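Local coordinates for tryptophanyl-tRNA synthetase (Campylobacter jejuni subsp. jejuni, PDB 3TZL), which probably catalyses the ATP-dependent attachment of tryptophan to its cognate tRNA, as a homodimeric class I aminoacyl-tRNA synthetase, at residues L16-Y21 with I201-S206; I135-T140 with K307-K312; K212-I217 with Y268-V273. All blocks are in the same frame, centred on the assembly; numbering follows the deposited sequence.

Contact 1 (L16-Y21 with I201-S206); sequences LHIGNY and IDIFSS. With ADP (adenosine-5'-diphosphate), chain I.
Two backbone hydrogen bonds lace residues 16-18 to residues 201-203. Ile18 N donates to Ile201 O at 2.9 Å, almost along the C=O axis, and Ile203 N donates to Leu16 O at 3.1 Å, in the carbonyl plane. They flank a single antiparallel bridge in which His17 and Asp202 are the non-hydrogen-bonded pair. Water 1 adds a third link, donating to Leu16 O and accepting from Phe204 N. CG of His17 stands in the crowded position between backbone N and carbonyl carbon (chi1 54°), which turns the imidazole from the 201-206 loop toward the nucleotide. Both ring nitrogens are used at the ring edge: ND1 takes a weak capping bond from Gly19 N, and NE2 donates to ADP O1B at 3.1 Å, with an N-H...O angle of 165°. Asn20 OD1 sits over the centre of one ring face while accepting a straight bond from His17 N at 3.0 Å; its ND2 forks to ADP O1A and O4'. His17 and Asn20 thus make a capping box at the start of helix 18-30, within the HIGH motif of class I synthetases, and the same two side chains hold phosphates and ribose. Ile18 shares the crowded chi1 (60°) and lies alongside Ile201, pointing the same way, with CD1 4.0 Å from Ile201 CB. Ile203, its CG1 beside the backbone N, points CD1 at the first turn of the helix, 3.8 Å from Tyr21 CB. Its CG2 covers the centre of one face of the Phe204 ring, whose edge meets Leu16 CD1. The Asp202 side chain leaves its backbone away from residues 16-21, OD2 bonding Gln213 and OD1 Thr200.

Contact 2 (I135-T140 with K307-K312); sequences ILLFDT and KIAQEK
Charge pairing lies at one end of this contact, where the turn after helix 122-137 meets helix 291-320. Lys312 leaves its helix with CG anti to the backbone N (chi1 176°), then bends at chi2 and chi3 so that the chain curls back and brings NZ to the carboxylate of Asp139. NZ meets OD2 at 2.8 Å on the syn lone pair of OD2, and makes a weaker bond to OD1 at 3.3 Å; together these form a salt bridge between obliquely crossing side chains. The strongest polar partner of NZ lies outside the two segments, Ile170 O, and Asp139 OD1 also bonds Thr172. Asp139 itself sits in a left-handed backbone conformation (phi 52°, psi 40°) as the chain leaves the helix.

Apolar packing makes up the rest. Leu137, with CG anti to its backbone N, straddles the methyl of Ala309: both CD1 and CD2 come within 3.7 Å of Ala309 CB. Phe138 crosses Ile308 at about a right angle, its CD1 3.8 Å from Ile308 CG2, while CE1 approaches Ala309 CB; Leu137 CG lies over one ring face toward the rim. The aliphatic start of Lys312 rests on the backbone, CB 3.6 Å from Leu137 O. The contact thus joins the C-terminal helix to the catalytic core just behind the tryptophan pocket, which Ile135 helps to line. The Asp139 carboxylate and Ile170 O around NZ probably keep buried Lys312 charged, offsetting the cost of an apolar setting.

Contact 3 (K212-I217 with Y268-V273); sequences KQISSI and YLNELV
Ile214 is the main bump of this small interface. Its side chain projects from the last turn of helix 207-215 toward helix 262-276 and enters a hollow bordered by Leu269, Asn270 and Val273, which stand one, three and four residues apart along that helix. CG1 lies beside the backbone N (chi1 -76°) and chi2 is extended, so CD1 reaches deepest: it comes 4.0 Å from Leu269 CG and 4.4 Å from Val273 CG2. Asn270 forms a flatter wall. Its side chain and that of Ile214 run antiparallel alongside each other, so that Asn270 ND2 is 3.4 Å from Ile214 CG2 while Asn270 OD1 lies 3.6 Å from Ile214 CD1. The amide therefore meets the isoleucine by packing alone, its ND2 turned back to Lys266 O in its own helix. A second, smaller bump follows three residues on, past the helix end, where Ile217 crosses Leu269 at about a right angle and their tips meet, CD1 of Ile217 3.6 Å from CD2 of Leu269. Ser216 OG and N both bond Gln213 O, fastening the turn that presents Ile217. Helix 234-239 adds Ile235 against both Ile217 and Leu269. The two segments share no hydrogen bond, though Lys266 of helix 262-276 bonds the turn through Ser215 O and Ile217 O; otherwise side chains pack a helix end against a helix within the helical part of the synthetase that follows the KMSKS motif.

From the N terminus, the chain leaves strand 5-10, enters the HIGH region and begins contact 1, whose loop closes only after the KMSKS motif, at residues 201-206. Contact 2 starts inside that loop, at residues 135-140, and closes far later on helix 291-320, so the two cross. Contact 3 opens just after contact 1 has closed and is completed well before residues 307-312, lying wholly within the span of contact 2. Contacts 1 and 3 adjoin through Gln213, and Ile201 packs on Ile214, linking the nucleotide site to the helices after KMSKS. Contact 2, about 33 Å from contact 1 between centres, ties the C-terminal helix to the tryptophan side.

Contact 1 (L16-Y21 with I201-S206)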
loop_
_atom_site.group_PDB
_atom_site.type_symbol
_atom_site.label_atom_id
_atom_site.label_comp_id
_atom_site.label_asym_id
_atom_site.label_seq_id
_atom_site.Cartn_x
_atom_site.Cartn_y
_atom_site.Cartn_z
ATOM N N LEU B 16 -12.243 16.856 -20.901
ATOM C CA LEU B 16 -13.195 17.642 -20.117
ATOM C C LEU B 16 -14.171 18.422 -21.014
ATOM O O LEU B 16 -13.752 19.079 -21.961
ATOM C CB LEU B 16 -12.451 18.616 -19.223
ATOM C CG LEU B 16 -11.742 18.014 -18.016
ATOM C CD1 LEU B 16 -10.956 19.095 -17.338
ATOM C CD2 LEU B 16 -12.754 17.384 -17.056
ATOM N N HIS B 17 -15.463 18.336 -20.711
ATOM C CA HIS B 17 -16.472 19.049 -21.494
ATOM C C HIS B 17 -17.239 20.074 -20.660
ATOM O O HIS B 17 -17.119 20.108 -19.440
ATOM C CB HIS B 17 -17.420 18.072 -22.210
ATOM C CG HIS B 17 -18.075 17.072 -21.307
ATOM N ND1 HIS B 17 -19.091 17.406 -20.438
ATOM C CD2 HIS B 17 -17.874 15.739 -21.163
ATOM C CE1 HIS B 17 -19.480 16.324 -19.784
ATOM N NE2 HIS B 17 -18.756 15.301 -20.204
ATOM N N ILE B 18 -18.031 20.920 -21.310
ATOM C CA ILE B 18 -18.706 21.992 -20.572
ATOM C C ILE B 18 -19.705 21.472 -19.535
ATOM O O ILE B 18 -20.154 22.221 -18.674
ATOM C CB ILE B 18 -19.357 23.017 -21.506
ATOM C CG1 ILE B 18 -20.405 22.353 -22.399
ATOM C CG2 ILE B 18 -18.285 23.709 -22.358
ATOM C CD1 ILE B 18 -21.257 23.385 -23.200
ATOM N N GLY B 19 -20.035 20.185 -19.616
ATOM C CA GLY B 19 -20.875 19.548 -18.619
ATOM C C GLY B 19 -20.128 19.331 -17.307
ATOM O O GLY B 19 -20.668 19.560 -16.228
ATOM N N ASN B 20 -18.883 18.878 -17.402
ATOM C CA ASN B 20 -18.021 18.788 -16.227
ATOM C C ASN B 20 -17.838 20.161 -15.611
ATOM O O ASN B 20 -17.832 20.309 -14.394
ATOM C CB ASN B 20 -16.654 18.208 -16.598
ATOM C CG ASN B 20 -16.758 16.835 -17.220
ATOM O OD1 ASN B 20 -16.367 16.637 -18.367
ATOM N ND2 ASN B 20 -17.291 15.875 -16.465
ATOM N N TYR B 21 -17.698 21.169 -16.463
ATOM C CA TYR B 21 -17.450 22.516 -15.978
ATOM C C TYR B 21 -18.636 23.102 -15.238
ATOM O O TYR B 21 -18.530 23.462 -14.067
ATOM C CB TYR B 21 -17.040 23.459 -17.104
ATOM C CG TYR B 21 -16.763 24.840 -16.573
ATOM C CD1 TYR B 21 -15.695 25.060 -15.719
ATOM C CD2 TYR B 21 -17.579 25.904 -16.887
ATOM C CE1 TYR B 21 -15.434 26.297 -15.199
ATOM C CE2 TYR B 21 -17.321 27.166 -16.374
ATOM C CZ TYR B 21 -16.242 27.349 -15.526
ATOM O OH TYR B 21 -15.960 28.583 -14.999
ATOM N N ILE B 201 -19.382 18.954 -25.766
ATOM C CA ILE B 201 -18.658 20.121 -26.244
ATOM C C ILE B 201 -17.465 20.295 -25.313
ATOM O O ILE B 201 -17.630 20.561 -24.119
ATOM C CB ILE B 201 -19.533 21.366 -26.248
ATOM C CG1 ILE B 201 -20.569 21.268 -27.363
ATOM C CG2 ILE B 201 -18.688 22.620 -26.455
ATOM C CD1 ILE B 201 -21.625 22.337 -27.288
ATOM N N ASP B 202 -16.270 20.103 -25.866
ATOM C CA ASP B 202 -15.041 20.066 -25.079
ATOM C C ASP B 202 -14.460 21.460 -24.833
ATOM O O ASP B 202 -14.676 22.395 -25.613
ATOM C CB ASP B 202 -14.001 19.149 -25.741
ATOM C CG ASP B 202 -14.517 17.725 -25.936
ATOM O OD1 ASP B 202 -15.346 17.266 -25.129
ATOM O OD2 ASP B 202 -14.101 17.066 -26.910
ATOM N N ILE B 203 -13.724 21.576 -23.733
ATOM C CA ILE B 203 -13.196 22.849 -23.267
ATOM C C ILE B 203 -11.840 23.146 -23.871
ATOM O O ILE B 203 -11.548 24.282 -24.229
ATOM C CB ILE B 203 -13.024 22.824 -21.746
ATOM C CG1 ILE B 203 -14.390 22.701 -21.073
ATOM C CG2 ILE B 203 -12.288 24.060 -21.269
ATOM C CD1 ILE B 203 -14.313 22.599 -19.569
ATOM N N PHE B 204 -11.008 22.115 -23.972
ATOM C CA PHE B 204 -9.627 22.287 -24.372
ATOM C C PHE B 204 -9.331 21.660 -25.731
ATOM O O PHE B 204 -8.312 21.012 -25.915
ATOM C CB PHE B 204 -8.693 21.729 -23.290
ATOM C CG PHE B 204 -8.836 22.425 -21.967
ATOM C CD1 PHE B 204 -8.403 23.731 -21.808
ATOM C CD2 PHE B 204 -9.419 21.783 -20.888
ATOM C CE1 PHE B 204 -8.541 24.381 -20.596
ATOM C CE2 PHE B 204 -9.573 22.436 -19.678
ATOM C CZ PHE B 204 -9.127 23.737 -19.537
ATOM N N SER B 205 -10.224 21.875 -26.683
ATOM C CA SER B 205 -10.051 21.342 -28.020
ATOM C C SER B 205 -9.537 22.443 -28.925
ATOM O O SER B 205 -9.412 23.591 -28.508
ATOM C CB SER B 205 -11.385 20.812 -28.537
ATOM O OG SER B 205 -12.400 21.799 -28.417
ATOM N N SER B 206 -9.222 22.093 -30.164
ATOM C CA SER B 206 -8.882 23.097 -31.152
ATOM C C SER B 206 -10.171 23.741 -31.596
ATOM O O SER B 206 -11.237 23.145 -31.445
ATOM C CB SER B 206 -8.224 22.443 -32.363
ATOM O OG SER B 206 -9.110 21.528 -32.987
HETATM P PB ADP I . -19.375 11.454 -18.456
HETATM O O1B ADP I . -19.248 12.329 -19.672
HETATM O O2B ADP I . -18.220 10.502 -18.269
HETATM O O3B ADP I . -20.728 10.803 -18.251
HETATM P PA ADP I . -18.222 12.318 -16.023
HETATM O O1A ADP I . -16.881 12.868 -16.437
HETATM O O2A ADP I . -18.305 10.894 -15.512
HETATM O O3A ADP I . -19.231 12.530 -17.274
HETATM O "O5'" ADP I . -18.845 13.298 -14.900
HETATM C "C5'" ADP I . -18.027 13.852 -13.869
HETATM C "C4'" ADP I . -18.804 14.929 -13.118
HETATM O "O4'" ADP I . -19.205 15.981 -14.000
HETATM C "C3'" ADP I . -20.063 14.363 -12.486
HETATM O "O3'" ADP I . -19.878 14.292 -11.071
HETATM C "C2'" ADP I . -21.178 15.330 -12.832
HETATM O "O2'" ADP I . -21.585 16.060 -11.670
HETATM C "C1'" ADP I . -20.586 16.314 -13.823
HETATM N N9 ADP I . -21.300 16.230 -15.127
HETATM C C8 ADP I . -20.957 15.450 -16.176
HETATM N N7 ADP I . -21.809 15.613 -17.223
HETATM C C5 ADP I . -22.722 16.524 -16.842
HETATM C C6 ADP I . -23.904 17.160 -17.466
HETATM N N6 ADP I . -24.275 16.836 -18.730
HETATM N N1 ADP I . -24.590 18.066 -16.729
HETATM C C2 ADP I . -24.224 18.384 -15.469
HETATM N N3 ADP I . -23.162 17.847 -14.838
HETATM C C4 ADP I . -22.387 16.928 -15.464
HETATM O O HOH W 1 -11.285 19.464 -23.121
#

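Contact 2 (I135-T140 with K307-K312)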
loop_
_atom_site.group_PDB
_atom_site.type_symbol
_atom_site.label_atom_id
_atom_site.label_comp_id
_atom_site.label_asym_id
_atom_site.label_seq_id
_atom_site.Cartn_x
_atom_site.Cartn_y
_atom_site.Cartn_z
ATOM N N ILE B 135 -8.609 10.352 2.709
ATOM C CA ILE B 135 -9.525 11.124 3.530
ATOM C C ILE B 135 -9.011 11.354 4.962
ATOM O O ILE B 135 -8.985 12.492 5.445
ATOM C CB ILE B 135 -10.892 10.439 3.543
ATOM C CG1 ILE B 135 -11.432 10.358 2.103
ATOM C CG2 ILE B 135 -11.853 11.163 4.473
ATOM C CD1 ILE B 135 -12.547 9.370 1.919
ATOM N N LEU B 136 -8.571 10.283 5.618
ATOM C CA LEU B 136 -8.225 10.327 7.046
ATOM C C LEU B 136 -6.909 11.026 7.337
ATOM O O LEU B 136 -6.753 11.640 8.389
ATOM C CB LEU B 136 -8.177 8.912 7.644
ATOM C CG LEU B 136 -9.465 8.097 7.561
ATOM C CD1 LEU B 136 -9.341 6.726 8.228
ATOM C CD2 LEU B 136 -10.614 8.872 8.152
ATOM N N LEU B 137 -5.948 10.881 6.433
ATOM C CA LEU B 137 -4.632 11.518 6.577
ATOM C C LEU B 137 -4.749 13.023 6.852
ATOM O O LEU B 137 -4.002 13.563 7.661
ATOM C CB LEU B 137 -3.768 11.264 5.330
ATOM C CG LEU B 137 -2.313 11.767 5.261
ATOM C CD1 LEU B 137 -1.431 11.250 6.416
ATOM C CD2 LEU B 137 -1.701 11.383 3.932
ATOM N N PHE B 138 -5.732 13.676 6.235
ATOM C CA PHE B 138 -5.880 15.136 6.323
ATOM C C PHE B 138 -6.968 15.666 7.251
ATOM O O PHE B 138 -7.298 16.842 7.195
ATOM C CB PHE B 138 -6.048 15.709 4.916
ATOM C CG PHE B 138 -4.917 15.341 4.015
ATOM C CD1 PHE B 138 -3.709 16.008 4.100
ATOM C CD2 PHE B 138 -5.035 14.295 3.137
ATOM C CE1 PHE B 138 -2.652 15.654 3.302
ATOM C CE2 PHE B 138 -3.969 13.922 2.341
ATOM C CZ PHE B 138 -2.772 14.600 2.428
ATOM N N ASP B 139 -7.488 14.803 8.124
ATOM C CA ASP B 139 -8.580 15.159 9.019
ATOM C C ASP B 139 -9.785 15.780 8.300
ATOM O O ASP B 139 -10.400 16.714 8.807
ATOM C CB ASP B 139 -8.108 16.072 10.158
ATOM C CG ASP B 139 -7.358 15.309 11.239
ATOM O OD1 ASP B 139 -8.011 14.625 12.060
ATOM O OD2 ASP B 139 -6.115 15.384 11.261
ATOM N N THR B 140 -10.107 15.229 7.133
ATOM C CA THR B 140 -11.257 15.649 6.348
ATOM C C THR B 140 -12.554 15.584 7.137
ATOM O O THR B 140 -12.856 14.569 7.755
ATOM C CB THR B 140 -11.421 14.730 5.142
ATOM O OG1 THR B 140 -10.202 14.705 4.401
ATOM C CG2 THR B 140 -12.565 15.221 4.251
ATOM N N LYS B 307 3.003 18.729 5.035
ATOM C CA LYS B 307 3.235 19.164 6.409
ATOM C C LYS B 307 2.144 18.601 7.290
ATOM O O LYS B 307 2.393 18.177 8.406
ATOM C CB LYS B 307 3.232 20.684 6.516
ATOM C CG LYS B 307 3.368 21.225 7.947
ATOM C CD LYS B 307 3.320 22.740 7.899
ATOM C CE LYS B 307 3.344 23.387 9.279
ATOM N NZ LYS B 307 4.685 23.324 9.909
ATOM N N ILE B 308 0.930 18.590 6.764
ATOM C CA ILE B 308 -0.212 18.084 7.499
ATOM C C ILE B 308 -0.110 16.574 7.624
ATOM O O ILE B 308 -0.337 16.021 8.705
ATOM C CB ILE B 308 -1.513 18.502 6.813
ATOM C CG1 ILE B 308 -1.733 19.998 7.048
ATOM C CG2 ILE B 308 -2.695 17.713 7.359
ATOM C CD1 ILE B 308 -2.814 20.598 6.185
ATOM N N ALA B 309 0.253 15.915 6.526
ATOM C CA ALA B 309 0.439 14.466 6.535
ATOM C C ALA B 309 1.533 14.037 7.498
ATOM O O ALA B 309 1.400 13.015 8.174
ATOM C CB ALA B 309 0.743 13.933 5.135
ATOM N N GLN B 310 2.604 14.816 7.572
ATOM C CA GLN B 310 3.719 14.469 8.456
ATOM C C GLN B 310 3.301 14.575 9.902
ATOM O O GLN B 310 3.702 13.761 10.720
ATOM C CB GLN B 310 4.939 15.363 8.220
ATOM C CG GLN B 310 5.735 15.005 6.981
ATOM C CD GLN B 310 6.832 16.022 6.689
ATOM O OE1 GLN B 310 6.880 17.097 7.295
ATOM N NE2 GLN B 310 7.719 15.684 5.756
ATOM N N GLU B 311 2.518 15.598 10.218
ATOM C CA GLU B 311 2.025 15.756 11.577
ATOM C C GLU B 311 1.125 14.569 11.977
ATOM O O GLU B 311 1.219 14.059 13.090
ATOM C CB GLU B 311 1.292 17.088 11.717
ATOM C CG GLU B 311 2.223 18.295 11.629
ATOM C CD GLU B 311 1.488 19.631 11.573
ATOM O OE1 GLU B 311 0.407 19.721 10.937
ATOM O OE2 GLU B 311 2.003 20.602 12.161
ATOM N N LYS B 312 0.275 14.111 11.061
ATOM C CA LYS B 312 -0.600 12.982 11.365
ATOM C C LYS B 312 0.243 11.731 11.547
ATOM O O LYS B 312 0.060 10.987 12.511
ATOM C CB LYS B 312 -1.657 12.766 10.273
ATOM C CG LYS B 312 -2.537 11.528 10.492
ATOM C CD LYS B 312 -3.381 11.704 11.759
ATOM C CE LYS B 312 -4.491 12.732 11.530
ATOM N NZ LYS B 312 -5.182 13.188 12.784
#

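Contact 3 (K212-I217 with Y268-V273)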
loop_
_atom_site.group_PDB
_atom_site.type_symbol
_atom_site.label_atom_id
_atom_site.label_comp_id
_atom_site.label_asym_id
_atom_site.label_seq_id
_atom_site.Cartn_x
_atom_site.Cartn_y
_atom_site.Cartn_z
ATOM N N LYS B 212 -16.724 21.607 -35.117
ATOM C CA LYS B 212 -17.280 20.311 -35.489
ATOM C C LYS B 212 -18.350 19.869 -34.489
ATOM O O LYS B 212 -19.435 19.432 -34.873
ATOM C CB LYS B 212 -16.147 19.283 -35.552
ATOM C CG LYS B 212 -16.464 17.987 -36.279
ATOM C CD LYS B 212 -15.264 17.033 -36.221
ATOM C CE LYS B 212 -14.970 16.583 -34.773
ATOM N NZ LYS B 212 -13.755 15.706 -34.632
ATOM N N GLN B 213 -18.045 19.998 -33.204
ATOM C CA GLN B 213 -18.973 19.587 -32.158
ATOM C C GLN B 213 -20.218 20.453 -32.158
ATOM O O GLN B 213 -21.334 19.949 -32.055
ATOM C CB GLN B 213 -18.284 19.626 -30.799
ATOM C CG GLN B 213 -17.214 18.554 -30.699
ATOM C CD GLN B 213 -16.462 18.556 -29.386
ATOM O OE1 GLN B 213 -16.486 19.533 -28.624
ATOM N NE2 GLN B 213 -15.779 17.452 -29.115
ATOM N N ILE B 214 -20.025 21.760 -32.288
ATOM C CA ILE B 214 -21.146 22.684 -32.279
ATOM C C ILE B 214 -22.014 22.485 -33.514
ATOM O O ILE B 214 -23.234 22.564 -33.441
ATOM C CB ILE B 214 -20.661 24.135 -32.151
ATOM C CG1 ILE B 214 -20.241 24.416 -30.699
ATOM C CG2 ILE B 214 -21.738 25.096 -32.540
ATOM C CD1 ILE B 214 -19.590 25.747 -30.526
ATOM N N SER B 215 -21.380 22.195 -34.645
ATOM C CA SER B 215 -22.108 21.977 -35.894
ATOM C C SER B 215 -23.075 20.812 -35.772
ATOM O O SER B 215 -24.120 20.793 -36.413
ATOM C CB SER B 215 -21.136 21.710 -37.039
ATOM O OG SER B 215 -21.241 22.706 -38.037
ATOM N N SER B 216 -22.718 19.849 -34.929
ATOM C CA SER B 216 -23.485 18.623 -34.770
ATOM C C SER B 216 -24.709 18.807 -33.901
ATOM O O SER B 216 -25.482 17.870 -33.729
ATOM C CB SER B 216 -22.612 17.522 -34.160
ATOM O OG SER B 216 -22.421 17.726 -32.763
ATOM N N ILE B 217 -24.885 20.000 -33.338
ATOM C CA ILE B 217 -26.017 20.241 -32.445
ATOM C C ILE B 217 -27.338 20.077 -33.198
ATOM O O ILE B 217 -27.503 20.596 -34.306
ATOM C CB ILE B 217 -25.953 21.632 -31.796
ATOM C CG1 ILE B 217 -24.746 21.731 -30.853
ATOM C CG2 ILE B 217 -27.245 21.930 -31.040
ATOM C CD1 ILE B 217 -24.372 23.189 -30.506
ATOM N N TYR B 268 -22.476 32.004 -33.950
ATOM C CA TYR B 268 -22.498 32.789 -32.727
ATOM C C TYR B 268 -22.067 31.962 -31.513
ATOM O O TYR B 268 -21.250 32.411 -30.719
ATOM C CB TYR B 268 -23.898 33.376 -32.499
ATOM C CG TYR B 268 -24.027 34.167 -31.218
ATOM C CD1 TYR B 268 -23.221 35.270 -30.981
ATOM C CD2 TYR B 268 -24.962 33.817 -30.247
ATOM C CE1 TYR B 268 -23.328 35.999 -29.804
ATOM C CE2 TYR B 268 -25.081 34.545 -29.073
ATOM C CZ TYR B 268 -24.259 35.636 -28.858
ATOM O OH TYR B 268 -24.359 36.367 -27.694
ATOM N N LEU B 269 -22.599 30.749 -31.378
ATOM C CA LEU B 269 -22.251 29.896 -30.243
ATOM C C LEU B 269 -20.756 29.637 -30.192
ATOM O O LEU B 269 -20.150 29.693 -29.119
ATOM C CB LEU B 269 -23.031 28.576 -30.262
ATOM C CG LEU B 269 -22.774 27.659 -29.052
ATOM C CD1 LEU B 269 -22.935 28.426 -27.746
ATOM C CD2 LEU B 269 -23.699 26.451 -29.063
ATOM N N ASN B 270 -20.158 29.362 -31.350
ATOM C CA ASN B 270 -18.700 29.236 -31.449
ATOM C C ASN B 270 -17.955 30.429 -30.858
ATOM O O ASN B 270 -17.030 30.254 -30.061
ATOM C CB ASN B 270 -18.257 29.040 -32.899
ATOM C CG ASN B 270 -18.342 27.606 -33.336
ATOM O OD1 ASN B 270 -17.389 26.846 -33.182
ATOM N ND2 ASN B 270 -19.487 27.220 -33.886
ATOM N N GLU B 271 -18.365 31.632 -31.246
ATOM C CA GLU B 271 -17.774 32.857 -30.712
ATOM C C GLU B 271 -17.884 32.942 -29.192
ATOM O O GLU B 271 -16.921 33.317 -28.524
ATOM C CB GLU B 271 -18.430 34.095 -31.323
ATOM C CG GLU B 271 -18.273 34.208 -32.821
ATOM C CD GLU B 271 -18.926 35.471 -33.382
ATOM O OE1 GLU B 271 -19.391 36.325 -32.590
ATOM O OE2 GLU B 271 -18.974 35.606 -34.622
ATOM N N LEU B 272 -19.061 32.619 -28.660
ATOM C CA LEU B 272 -19.280 32.607 -27.212
ATOM C C LEU B 272 -18.343 31.639 -26.497
ATOM O O LEU B 272 -17.681 32.007 -25.527
ATOM C CB LEU B 272 -20.720 32.216 -26.887
ATOM C CG LEU B 272 -21.748 33.330 -27.014
ATOM C CD1 LEU B 272 -23.128 32.813 -26.619
ATOM C CD2 LEU B 272 -21.318 34.517 -26.148
ATOM N N VAL B 273 -18.301 30.396 -26.971
ATOM C CA VAL B 273 -17.476 29.388 -26.320
ATOM C C VAL B 273 -15.981 29.722 -26.424
ATOM O O VAL B 273 -15.256 29.642 -25.435
ATOM C CB VAL B 273 -17.786 27.966 -26.838
ATOM C CG1 VAL B 273 -16.827 26.926 -26.226
ATOM C CG2 VAL B 273 -19.250 27.602 -26.525
#